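Side-chain contacts in alanine dehydrogenase/pyridine nucleotide transhydrogenase (PDB 3P2Y), which probably takes part in hydride transfer between NADH and NADP, a reaction thought to be coupled to proton pumping across the membrane: residues P93-S96 against D97-S100; L66-D69 against A70-E73; G196-A199 against L200-K204; L283-A286 against A287-T290. One frame throughout, in Å; residues are numbered along the deposited sequence.

Contact 1. Residues P93-S96 against D97-S100; sequences PPTS and DEIS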
ATOM      1  N   PRO A  93     -24.216 -11.099   5.646  1.00 10.08           N
ATOM      2  CA  PRO A  93     -25.540 -11.544   6.129  1.00 10.61           C
ATOM      3  C   PRO A  93     -26.629 -10.600   5.628  1.00 11.63           C
ATOM      4  O   PRO A  93     -26.398  -9.376   5.576  1.00 12.12           O
ATOM      5  CB  PRO A  93     -25.407 -11.441   7.650  1.00 12.16           C
ATOM      6  CG  PRO A  93     -23.923 -11.777   7.909  1.00 10.76           C
ATOM      7  CD  PRO A  93     -23.189 -11.100   6.716  1.00 10.82           C
ATOM      8  N   PRO A  94     -27.817 -11.139   5.306  1.00 12.03           N
ATOM      9  CA  PRO A  94     -28.908 -10.316   4.847  1.00 12.54           C
ATOM     10  C   PRO A  94     -29.493  -9.480   5.983  1.00 12.98           C
ATOM     11  O   PRO A  94     -29.491  -9.914   7.148  1.00 13.92           O
ATOM     12  CB  PRO A  94     -29.954 -11.339   4.367  1.00 13.66           C
ATOM     13  CG  PRO A  94     -29.724 -12.538   5.257  1.00 12.35           C
ATOM     14  CD  PRO A  94     -28.197 -12.569   5.409  1.00 12.38           C
ATOM     15  N   THR A  95     -29.966  -8.281   5.641  1.00 13.05           N
ATOM     16  CA  THR A  95     -30.703  -7.443   6.592  1.00 14.06           C
ATOM     17  C   THR A  95     -32.142  -7.961   6.693  1.00 14.79           C
ATOM     18  O   THR A  95     -32.592  -8.780   5.874  1.00 13.81           O
ATOM     19  CB  THR A  95     -30.785  -5.995   6.114  1.00 13.39           C
ATOM     20  OG1 THR A  95     -31.557  -5.957   4.915  1.00 14.77           O
ATOM     21  CG2 THR A  95     -29.388  -5.393   5.830  1.00 14.40           C
ATOM     22  N   SER A  96     -32.870  -7.454   7.685  1.00 14.88           N
ATOM     23  CA  SER A  96     -34.281  -7.810   7.873  0.74 16.59           C
ATOM     24  C   SER A  96     -35.094  -7.532   6.607  1.00 16.26           C
ATOM     25  O   SER A  96     -35.914  -8.368   6.175  1.00 16.88           O
ATOM     26  CB  SER A  96     -34.858  -7.021   9.069  0.74 16.10           C
ATOM     27  OG  SER A  96     -36.194  -7.380   9.294  0.74 20.85           O
ATOM     28  N   ASP A  97     -34.876  -6.359   6.012  1.00 16.92           N
ATOM     29  CA  ASP A  97     -35.603  -5.954   4.806  0.70 17.33           C
ATOM     30  C   ASP A  97     -35.246  -6.853   3.616  1.00 16.60           C
ATOM     31  O   ASP A  97     -36.093  -7.154   2.771  1.00 16.81           O
ATOM     32  CB  ASP A  97     -35.352  -4.466   4.476  0.70 18.17           C
ATOM     33  CG  ASP A  97     -36.038  -3.494   5.468  0.70 21.73           C
ATOM     34  OD1 ASP A  97     -36.936  -3.914   6.230  0.70 22.67           O
ATOM     35  OD2 ASP A  97     -35.656  -2.298   5.482  0.70 24.22           O
ATOM     36  N   GLU A  98     -33.980  -7.275   3.538  1.00 14.89           N
ATOM     37  CA  GLU A  98     -33.589  -8.214   2.504  1.00 14.00           C
ATOM     38  C   GLU A  98     -34.255  -9.572   2.711  1.00 13.28           C
ATOM     39  O   GLU A  98     -34.739 -10.180   1.757  1.00 13.87           O
ATOM     40  CB  GLU A  98     -32.054  -8.365   2.466  1.00 13.43           C
ATOM     41  CG  GLU A  98     -31.418  -7.052   2.011  1.00 13.99           C
ATOM     42  CD  GLU A  98     -29.898  -6.996   2.075  1.00 13.73           C
ATOM     43  OE1 GLU A  98     -29.275  -7.694   2.900  1.00 13.86           O
ATOM     44  OE2 GLU A  98     -29.334  -6.195   1.288  1.00 14.27           O
ATOM     45  N   ILE A  99     -34.280 -10.052   3.946  1.00 13.50           N
ATOM     46  CA  ILE A  99     -34.923 -11.355   4.219  1.00 13.99           C
ATOM     47  C   ILE A  99     -36.402 -11.349   3.816  1.00 14.66           C
ATOM     48  O   ILE A  99     -36.916 -12.350   3.295  1.00 14.60           O
ATOM     49  CB  ILE A  99     -34.782 -11.779   5.679  1.00 14.51           C
ATOM     50  CG1 ILE A  99     -33.301 -11.998   6.012  1.00 14.65           C
ATOM     51  CG2 ILE A  99     -35.584 -13.097   5.941  1.00 15.19           C
ATOM     52  CD1 ILE A  99     -33.015 -12.165   7.542  1.00 18.30           C
ATOM     53  N   SER A 100     -37.050 -10.211   4.054  1.00 15.19           N
ATOM     54  CA  SER A 100     -38.463 -10.019   3.718  0.60 15.45           C
ATOM     55  C   SER A 100     -38.759 -10.188   2.226  1.00 16.22           C
ATOM     56  O   SER A 100     -39.934 -10.396   1.834  1.00 15.23           O
ATOM     57  CB  SER A 100     -38.954  -8.644   4.198  0.60 16.18           C
ATOM     58  OG  SER A 100     -38.634  -7.600   3.291  0.60 15.08           O
TER
HETATM   59  O   HOH W   1     -26.658  -7.695   3.303  1.00 12.26           O

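Contact 2. Residues L66-D69 against A70-E73; sequences LFSD and ADYE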
ATOM      1  N   LEU A  66     -15.699  -2.770  -9.860  1.00 13.11           N
ATOM      2  CA  LEU A  66     -15.488  -2.099 -11.157  1.00 14.90           C
ATOM      3  C   LEU A  66     -15.986  -2.860 -12.394  1.00 15.84           C
ATOM      4  O   LEU A  66     -15.530  -2.583 -13.522  1.00 17.81           O
ATOM      5  CB  LEU A  66     -14.029  -1.608 -11.311  1.00 15.29           C
ATOM      6  CG  LEU A  66     -13.535  -0.771 -10.119  1.00 15.74           C
ATOM      7  CD1 LEU A  66     -12.079  -0.257 -10.295  1.00 17.19           C
ATOM      8  CD2 LEU A  66     -14.478   0.383  -9.857  1.00 18.54           C
ATOM      9  N   PHE A  67     -16.934  -3.784 -12.197  1.00 15.35           N
ATOM     10  CA  PHE A  67     -17.627  -4.479 -13.295  1.00 15.19           C
ATOM     11  C   PHE A  67     -18.824  -3.634 -13.704  1.00 16.50           C
ATOM     12  O   PHE A  67     -19.312  -2.831 -12.889  1.00 17.99           O
ATOM     13  CB  PHE A  67     -18.136  -5.835 -12.842  1.00 15.14           C
ATOM     14  CG  PHE A  67     -17.034  -6.799 -12.501  1.00 17.07           C
ATOM     15  CD1 PHE A  67     -16.031  -7.045 -13.426  1.00 18.82           C
ATOM     16  CD2 PHE A  67     -16.989  -7.422 -11.252  1.00 17.20           C
ATOM     17  CE1 PHE A  67     -14.989  -7.928 -13.125  1.00 22.11           C
ATOM     18  CE2 PHE A  67     -15.954  -8.317 -10.958  1.00 18.83           C
ATOM     19  CZ  PHE A  67     -14.974  -8.555 -11.890  1.00 18.80           C
ATOM     20  N   SER A  68     -19.312  -3.808 -14.932  1.00 14.83           N
ATOM     21  CA  SER A  68     -20.550  -3.110 -15.329  1.00 13.29           C
ATOM     22  C   SER A  68     -21.701  -4.089 -15.491  1.00 12.70           C
ATOM     23  O   SER A  68     -21.499  -5.316 -15.561  1.00 12.85           O
ATOM     24  CB  SER A  68     -20.337  -2.359 -16.650  1.00 13.92           C
ATOM     25  OG  SER A  68     -20.052  -3.330 -17.635  1.00 15.21           O
ATOM     26  N   ASP A  69     -22.923  -3.561 -15.601  1.00 12.29           N
ATOM     27  CA  ASP A  69     -24.079  -4.410 -15.885  1.00 12.98           C
ATOM     28  C   ASP A  69     -23.824  -5.120 -17.220  1.00 13.19           C
ATOM     29  O   ASP A  69     -24.175  -6.295 -17.381  1.00 12.96           O
ATOM     30  CB  ASP A  69     -25.353  -3.562 -16.027  1.00 12.28           C
ATOM     31  CG  ASP A  69     -25.930  -3.107 -14.691  1.00 12.51           C
ATOM     32  OD1 ASP A  69     -25.327  -3.359 -13.626  1.00 11.24           O
ATOM     33  OD2 ASP A  69     -26.987  -2.438 -14.731  1.00 12.02           O
ATOM     34  N   ALA A  70     -23.210  -4.402 -18.180  1.00 13.76           N
ATOM     35  CA  ALA A  70     -22.928  -5.017 -19.498  1.00 14.20           C
ATOM     36  C   ALA A  70     -21.997  -6.225 -19.374  1.00 14.04           C
ATOM     37  O   ALA A  70     -22.155  -7.185 -20.114  1.00 14.74           O
ATOM     38  CB  ALA A  70     -22.359  -3.993 -20.497  1.00 14.99           C
ATOM     39  N   ASP A  71     -21.053  -6.192 -18.430  1.00 14.15           N
ATOM     40  CA  ASP A  71     -20.158  -7.347 -18.222  1.00 14.05           C
ATOM     41  C   ASP A  71     -20.970  -8.576 -17.844  1.00 13.50           C
ATOM     42  O   ASP A  71     -20.763  -9.680 -18.371  1.00 14.65           O
ATOM     43  CB  ASP A  71     -19.129  -7.070 -17.128  1.00 14.12           C
ATOM     44  CG  ASP A  71     -18.109  -6.054 -17.533  1.00 17.10           C
ATOM     45  OD1 ASP A  71     -17.779  -5.965 -18.752  1.00 20.76           O
ATOM     46  OD2 ASP A  71     -17.626  -5.338 -16.630  1.00 17.91           O
ATOM     47  N   TYR A  72     -21.920  -8.379 -16.934  1.00 12.78           N
ATOM     48  CA  TYR A  72     -22.832  -9.467 -16.553  1.00 12.90           C
ATOM     49  C   TYR A  72     -23.743  -9.951 -17.676  1.00 13.13           C
ATOM     50  O   TYR A  72     -23.920 -11.149 -17.843  1.00 12.51           O
ATOM     51  CB  TYR A  72     -23.631  -9.112 -15.292  1.00 11.02           C
ATOM     52  CG  TYR A  72     -22.754  -9.163 -14.041  1.00 10.76           C
ATOM     53  CD1 TYR A  72     -22.409 -10.394 -13.453  1.00  9.27           C
ATOM     54  CD2 TYR A  72     -22.302  -7.991 -13.443  1.00 10.93           C
ATOM     55  CE1 TYR A  72     -21.611 -10.429 -12.277  1.00  9.38           C
ATOM     56  CE2 TYR A  72     -21.501  -8.018 -12.285  1.00 11.61           C
ATOM     57  CZ  TYR A  72     -21.178  -9.236 -11.710  1.00 10.82           C
ATOM     58  OH  TYR A  72     -20.401  -9.245 -10.571  1.00 10.13           O
ATOM     59  N   GLU A  73     -24.306  -9.033 -18.453  1.00 14.30           N
ATOM     60  CA  GLU A  73     -25.154  -9.415 -19.585  1.00 15.27           C
ATOM     61  C   GLU A  73     -24.337 -10.208 -20.624  1.00 15.56           C
ATOM     62  O   GLU A  73     -24.841 -11.205 -21.177  1.00 15.22           O
ATOM     63  CB  GLU A  73     -25.785  -8.184 -20.232  1.00 15.34           C
ATOM     64  CG  GLU A  73     -26.863  -7.543 -19.359  1.00 14.14           C
ATOM     65  CD  GLU A  73     -27.374  -6.234 -19.922  1.00 17.28           C
ATOM     66  OE1 GLU A  73     -26.587  -5.477 -20.537  1.00 18.38           O
ATOM     67  OE2 GLU A  73     -28.554  -5.946 -19.702  1.00 14.88           O
TER

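Contact 3. Residues G196-A199 against L200-K204; sequences GLQA and LATAK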
ATOM      1  N   GLY A 196      -2.340 -15.036   8.264  1.00  8.05           N
ATOM      2  CA  GLY A 196      -0.985 -14.818   8.815  1.00  7.64           C
ATOM      3  C   GLY A 196       0.076 -15.423   7.902  1.00  7.98           C
ATOM      4  O   GLY A 196       1.164 -14.873   7.730  1.00  6.92           O
ATOM      5  N   LEU A 197      -0.224 -16.578   7.314  1.00  7.49           N
ATOM      6  CA  LEU A 197       0.742 -17.207   6.429  1.00  7.76           C
ATOM      7  C   LEU A 197       0.940 -16.382   5.159  1.00  7.36           C
ATOM      8  O   LEU A 197       2.063 -16.240   4.667  1.00  6.69           O
ATOM      9  CB  LEU A 197       0.287 -18.616   6.057  1.00  8.39           C
ATOM     10  CG  LEU A 197       1.374 -19.532   5.491  1.00 12.50           C
ATOM     11  CD1 LEU A 197       2.517 -19.749   6.537  1.00 10.32           C
ATOM     12  CD2 LEU A 197       0.752 -20.880   5.078  1.00 14.58           C
ATOM     13  N   GLN A 198      -0.160 -15.881   4.593  1.00  6.52           N
ATOM     14  CA  GLN A 198      -0.051 -15.024   3.430  1.00  7.17           C
ATOM     15  C   GLN A 198       0.671 -13.728   3.790  1.00  6.85           C
ATOM     16  O   GLN A 198       1.476 -13.243   3.001  1.00  8.32           O
ATOM     17  CB  GLN A 198      -1.440 -14.715   2.831  1.00  7.35           C
ATOM     18  CG  GLN A 198      -1.320 -13.984   1.441  1.00  9.10           C
ATOM     19  CD  GLN A 198      -0.571 -14.840   0.423  1.00 15.36           C
ATOM     20  OE1 GLN A 198       0.572 -14.527   0.058  1.00 18.57           O
ATOM     21  NE2 GLN A 198      -1.176 -15.939   0.010  1.00 16.02           N
ATOM     22  N   ALA A 199       0.413 -13.179   4.970  1.00  7.13           N
ATOM     23  CA  ALA A 199       1.184 -11.978   5.429  1.00  7.24           C
ATOM     24  C   ALA A 199       2.704 -12.272   5.490  1.00  7.71           C
ATOM     25  O   ALA A 199       3.522 -11.484   5.013  1.00  5.93           O
ATOM     26  CB  ALA A 199       0.679 -11.483   6.812  1.00  8.08           C
ATOM     27  N   LEU A 200       3.078 -13.417   6.051  1.00  6.32           N
ATOM     28  CA  LEU A 200       4.515 -13.777   6.051  1.00  7.14           C
ATOM     29  C   LEU A 200       5.094 -13.866   4.644  1.00  7.68           C
ATOM     30  O   LEU A 200       6.208 -13.362   4.397  1.00  7.29           O
ATOM     31  CB  LEU A 200       4.748 -15.108   6.784  1.00  5.98           C
ATOM     32  CG  LEU A 200       4.549 -15.026   8.300  1.00  6.70           C
ATOM     33  CD1 LEU A 200       4.480 -16.479   8.834  1.00  9.26           C
ATOM     34  CD2 LEU A 200       5.678 -14.234   9.016  1.00  6.53           C
ATOM     35  N   ALA A 201       4.359 -14.513   3.725  1.00  7.66           N
ATOM     36  CA  ALA A 201       4.845 -14.697   2.364  1.00  8.97           C
ATOM     37  C   ALA A 201       4.983 -13.339   1.696  1.00  8.28           C
ATOM     38  O   ALA A 201       6.000 -13.067   1.031  1.00  9.77           O
ATOM     39  CB  ALA A 201       3.897 -15.616   1.531  1.00  8.87           C
ATOM     40  N   THR A 202       3.964 -12.499   1.859  1.00  8.50           N
ATOM     41  CA  THR A 202       3.966 -11.182   1.176  1.00  9.10           C
ATOM     42  C   THR A 202       5.065 -10.262   1.726  1.00  8.96           C
ATOM     43  O   THR A 202       5.737  -9.582   0.949  1.00  9.04           O
ATOM     44  CB  THR A 202       2.581 -10.524   1.257  1.00 10.60           C
ATOM     45  OG1 THR A 202       1.651 -11.408   0.595  1.00  9.74           O
ATOM     46  CG2 THR A 202       2.550  -9.162   0.511  1.00 10.02           C
ATOM     47  N   ALA A 203       5.234 -10.251   3.045  1.00  7.40           N
ATOM     48  CA  ALA A 203       6.298  -9.443   3.671  1.00  7.36           C
ATOM     49  C   ALA A 203       7.670  -9.886   3.158  1.00  8.24           C
ATOM     50  O   ALA A 203       8.539  -9.040   2.858  1.00  8.43           O
ATOM     51  CB  ALA A 203       6.231  -9.542   5.172  1.00  7.08           C
ATOM     52  N   LYS A 204       7.865 -11.204   3.064  1.00  8.43           N
ATOM     53  CA  LYS A 204       9.118 -11.757   2.531  1.00 10.83           C
ATOM     54  C   LYS A 204       9.387 -11.315   1.078  1.00 11.42           C
ATOM     55  O   LYS A 204      10.526 -10.907   0.751  1.00 11.22           O
ATOM     56  CB  LYS A 204       9.141 -13.296   2.626  1.00 10.79           C
ATOM     57  CG  LYS A 204      10.503 -13.923   2.237  1.00 16.32           C
ATOM     58  CD  LYS A 204      11.586 -13.404   3.214  1.00 22.74           C
ATOM     59  CE  LYS A 204      12.836 -14.274   3.351  1.00 31.19           C
ATOM     60  NZ  LYS A 204      13.696 -13.509   4.313  1.00 30.82           N
TER
HETATM   61  O   HOH W   2       2.268 -12.986  -1.456  1.00 30.71           O

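Contact 4. Residues L283-A286 against A287-T290; sequences LVTA and AAAT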
ATOM      1  N   LEU A 283      -2.769  -9.982  22.272  1.00 23.41           N
ATOM      2  CA  LEU A 283      -1.406 -10.421  21.970  1.00 22.15           C
ATOM      3  C   LEU A 283      -0.368  -9.312  22.067  1.00 21.31           C
ATOM      4  O   LEU A 283       0.832  -9.596  22.216  1.00 22.11           O
ATOM      5  CB  LEU A 283      -1.348 -11.031  20.563  1.00 21.90           C
ATOM      6  CG  LEU A 283      -2.270 -12.215  20.235  1.00 23.44           C
ATOM      7  CD1 LEU A 283      -2.286 -12.448  18.722  1.00 24.20           C
ATOM      8  CD2 LEU A 283      -1.807 -13.461  20.956  1.00 26.76           C
ATOM      9  N   VAL A 284      -0.813  -8.065  21.918  1.00 19.12           N
ATOM     10  CA  VAL A 284       0.088  -6.917  21.930  1.00 17.83           C
ATOM     11  C   VAL A 284      -0.418  -5.982  23.024  1.00 18.58           C
ATOM     12  O   VAL A 284      -1.412  -5.268  22.844  1.00 18.44           O
ATOM     13  CB  VAL A 284       0.122  -6.192  20.562  1.00 16.99           C
ATOM     14  CG1 VAL A 284       1.013  -4.928  20.607  1.00 16.50           C
ATOM     15  CG2 VAL A 284       0.606  -7.161  19.435  1.00 13.01           C
ATOM     16  N   THR A 285       0.274  -5.994  24.156  1.00 19.28           N
ATOM     17  CA  THR A 285      -0.080  -5.105  25.273  1.00 20.21           C
ATOM     18  C   THR A 285       0.270  -3.672  24.915  1.00 19.94           C
ATOM     19  O   THR A 285       1.060  -3.412  23.994  1.00 18.84           O
ATOM     20  CB  THR A 285       0.733  -5.470  26.538  1.00 20.42           C
ATOM     21  OG1 THR A 285       2.130  -5.331  26.248  1.00 20.05           O
ATOM     22  CG2 THR A 285       0.433  -6.895  27.000  1.00 21.83           C
ATOM     23  N   ALA A 286      -0.283  -2.729  25.683  1.00 20.58           N
ATOM     24  CA  ALA A 286       0.115  -1.334  25.556  1.00 20.96           C
ATOM     25  C   ALA A 286       1.638  -1.152  25.649  1.00 21.05           C
ATOM     26  O   ALA A 286       2.211  -0.400  24.857  1.00 21.13           O
ATOM     27  CB  ALA A 286      -0.597  -0.484  26.609  1.00 21.71           C
ATOM     28  N   ALA A 287       2.282  -1.826  26.611  1.00 21.28           N
ATOM     29  CA  ALA A 287       3.738  -1.730  26.802  1.00 21.89           C
ATOM     30  C   ALA A 287       4.534  -2.243  25.597  1.00 21.27           C
ATOM     31  O   ALA A 287       5.564  -1.662  25.229  1.00 21.58           O
ATOM     32  CB  ALA A 287       4.160  -2.482  28.047  1.00 22.63           C
ATOM     33  N   ALA A 288       4.073  -3.349  25.016  1.00 20.24           N
ATOM     34  CA  ALA A 288       4.726  -3.929  23.828  1.00 19.76           C
ATOM     35  C   ALA A 288       4.718  -2.924  22.683  1.00 19.90           C
ATOM     36  O   ALA A 288       5.767  -2.650  22.098  1.00 20.40           O
ATOM     37  CB  ALA A 288       4.028  -5.223  23.399  1.00 18.96           C
ATOM     38  N   ALA A 289       3.543  -2.348  22.405  1.00 19.97           N
ATOM     39  CA  ALA A 289       3.397  -1.384  21.309  1.00 20.36           C
ATOM     40  C   ALA A 289       4.245  -0.149  21.569  1.00 20.71           C
ATOM     41  O   ALA A 289       4.946   0.321  20.683  1.00 19.91           O
ATOM     42  CB  ALA A 289       1.934  -0.987  21.111  1.00 20.06           C
ATOM     43  N   THR A 290       4.192   0.348  22.802  1.00 22.13           N
ATOM     44  CA  THR A 290       4.919   1.547  23.217  1.00 23.69           C
ATOM     45  C   THR A 290       6.431   1.377  23.136  1.00 23.32           C
ATOM     46  O   THR A 290       7.165   2.354  22.892  1.00 24.01           O
ATOM     47  CB  THR A 290       4.507   1.921  24.680  1.00 24.10           C
ATOM     48  OG1 THR A 290       3.104   2.154  24.697  1.00 27.45           O
ATOM     49  CG2 THR A 290       5.216   3.155  25.175  1.00 27.57           C
TER

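Contact 1. Residues P93-S96 against D97-S100
Asp-97 has little side-chain part in this turn: its CB stands 4.1 Å from Thr-95 OG1. Glu-98 does most of the work. Its backbone N donates to Thr-95 OG1 at 3.1 Å, while its carboxylate reaches back so that Thr-95 N donates to Glu-98 OE1 at 2.9 Å with an N-H...O angle of 166°; the two reciprocal bonds make a capping box with Thr-95 as N-cap of helix 96-99. Thr-95 can accept because chi1 of 65° sets OG1 between its own N and carbonyl carbon, facing the first turn. Glu-98 OE1 is approached on its anti side, 31° out of the carboxylate plane. A water lies 2.6 Å from Glu-98 OE1 and also near Pro-93 O, with too few protons to settle which acceptors it serves. The second carboxylate oxygen, OE2, is held by Ser-31. Ile-99 N closes on Thr-95 O, and Ile-99 CG1 lies 3.7 Å from Pro-94 CG, an apolar contact beside the polar box; Ile-99 also packs on helix 118-126. Ser-100 N completes the turn on Ser-96 O. With Thr-95 N on one carboxylate oxygen, a hydrogen bond with Ser-31 on the other and the helix N-terminus close by, Glu-98 is probably stabilised as the anion.

Contact 2. Residues L66-D69 against A70-E73
Ser-68 and Asp-71 form a capping box at the start of helix 69-74, and the tight part of the contact is centred on them. Ser-68 N donates to Asp-71 OD2 at 2.8 Å, nearly straight at 167°, yet it comes from above the carboxylate, 45° out of its plane. In return Asp-71 N donates to Ser-68 OG at 3.1 Å, in a more bent bond. A chi1 of 63° tucks the serine hydroxyl in over its own main chain, on the side that meets this N-H. The bond from Tyr-72 N to Ser-68 O is weak, at 3.4 Å, whereas Glu-73 N to Asp-69 O is a regular helical one. Asp-71 OD1 turns to a salt bridge with Arg-74, so both carboxylate oxygens have partners. Asp-69 is held as well, its carboxylate bonded to Ser-59 and to the N of Ala-60.

The touch between Phe-67 and Tyr-72 is looser: Phe-67 CB lies 4.0 Å from Tyr-72 CE2, while the phenylalanine ring meets Asp-71 OD2 at its edge. Tyr-72 itself is buried, sending its hydroxyl to Leu-40 O and packing against helix 42-50. Toward solvent, Glu-73 is exposed and rests mainly its aliphatic part on the preceding turn. Its carboxylate stays apart from that of Asp-69: Asp-69 OD2 is 6.3 Å from Glu-73 OE2.

Contact 3. Residues G196-A199 against L200-K204
Gln-198 crosses Thr-202 at a slant, one turn later on helix 194-206, which links strands 186-190 and 209-213 in a beta-alpha-beta unit of the Rossmann type. Gly-196 fits the last glycine of a GxGxxG pattern, consistent with a dinucleotide-binding fold. The glutamine has CG anti to its own N (chi1 -171°) and then bends at chi2, 60°, which carries the amide back beside the threonine: Gln-198 OE1 comes to 3.3 Å from Thr-202 OG1. The same hydroxyl, Thr-202 OG1, stands 3.0 Å from Gln-198 O, but its one proton has another acceptor within reach, so that bond is not settled. One water joins the two side chains, donating to Gln-198 OE1 at 2.7 Å and hydrogen-bonding Thr-202 OG1, also at 2.7 Å, in a direction that is not decided. The other end of the amide, NE2, is bonded to Asn-154 of helix 148-167, which fixes which way the flat group faces; Tyr-158 of that helix touches both Gln-198 and Thr-202, and Leu-175 of the second subunit also packs on the glutamine.

Another flank, mostly apolar in its side chains, faces the sheet. Leu-200 puts CG 3.4 Å from Gly-196 O, and its CD1 is only loosely placed against Leu-197 CD1, at 4.5 Å. Leu-200 packs on Val-189 and Thr-210; Ala-199 touches Val-189, and Ala-203 touches Ala-187 and Thr-210. Main-chain bonds repeat regularly beneath these groups, and among them Thr-202 N donates to Gln-198 O at 2.8 Å.

Contact 4. Residues L283-A286 against A287-T290
The backbone of Val-284 and Thr-285 is extended and turns helical at Ala-286; the CA atoms of Thr-285 and Ala-288 are then 5.2 Å apart. Ala-289 N donates to Thr-285 O at 3.1 Å, and Thr-290 N to Ala-286 O, giving the first helical bonds of helix 286-290. Thr-285 is the N-cap: its OG1 accepts from Ala-288 N at 3.0 Å and also pairs with Glu-260 of helix 249-263. The Ala-288 methyl, CB, sits 3.4 Å from that same Thr-285 OG1. One turn on, Thr-290 OG1 donates to Ala-286 O at 2.7 Å, arriving from above the carbonyl plane, 40° out of it; with OG1 anti to the carbonyl carbon of Thr-290 (chi1 -60°), the hydroxyl folds back along the helix. Ala-286 O is thus gripped by two donors, both from Thr-290. Val-284 supplies the apolar side, its CG1 4.1 Å from Ala-288 CB and equally near Ala-289 CB, with Ile-263 packing on Val-284 and Ala-288. Both threonine hydroxyls serve the first turn: that of Thr-285 takes up the N-H of Ala-288 and ties the helix start to a glutamate of helix 249-263, while that of Thr-290 adds an extra bond to a carbonyl already held by a helical one.

In the fold
Contacts 1 and 2 belong to the N-terminal part of the chain, contacts 3 and 4 to the C-terminal part, and none touches another. Three of them, contacts 1, 2 and 4, are helix starts capped by a serine or threonine; only the first two return a carboxylate to the cap residue's N. Contact 3 differs in lying along the middle of a helix. Centres of contacts 1 and 2 are 24 Å apart, those of contacts 3 and 4 22 Å, whereas contacts 2 and 4 are separated by 46 Å across the chain's centre. In contact 2 the Glu-73 side chain is about 9 Å from a bound calcium ion.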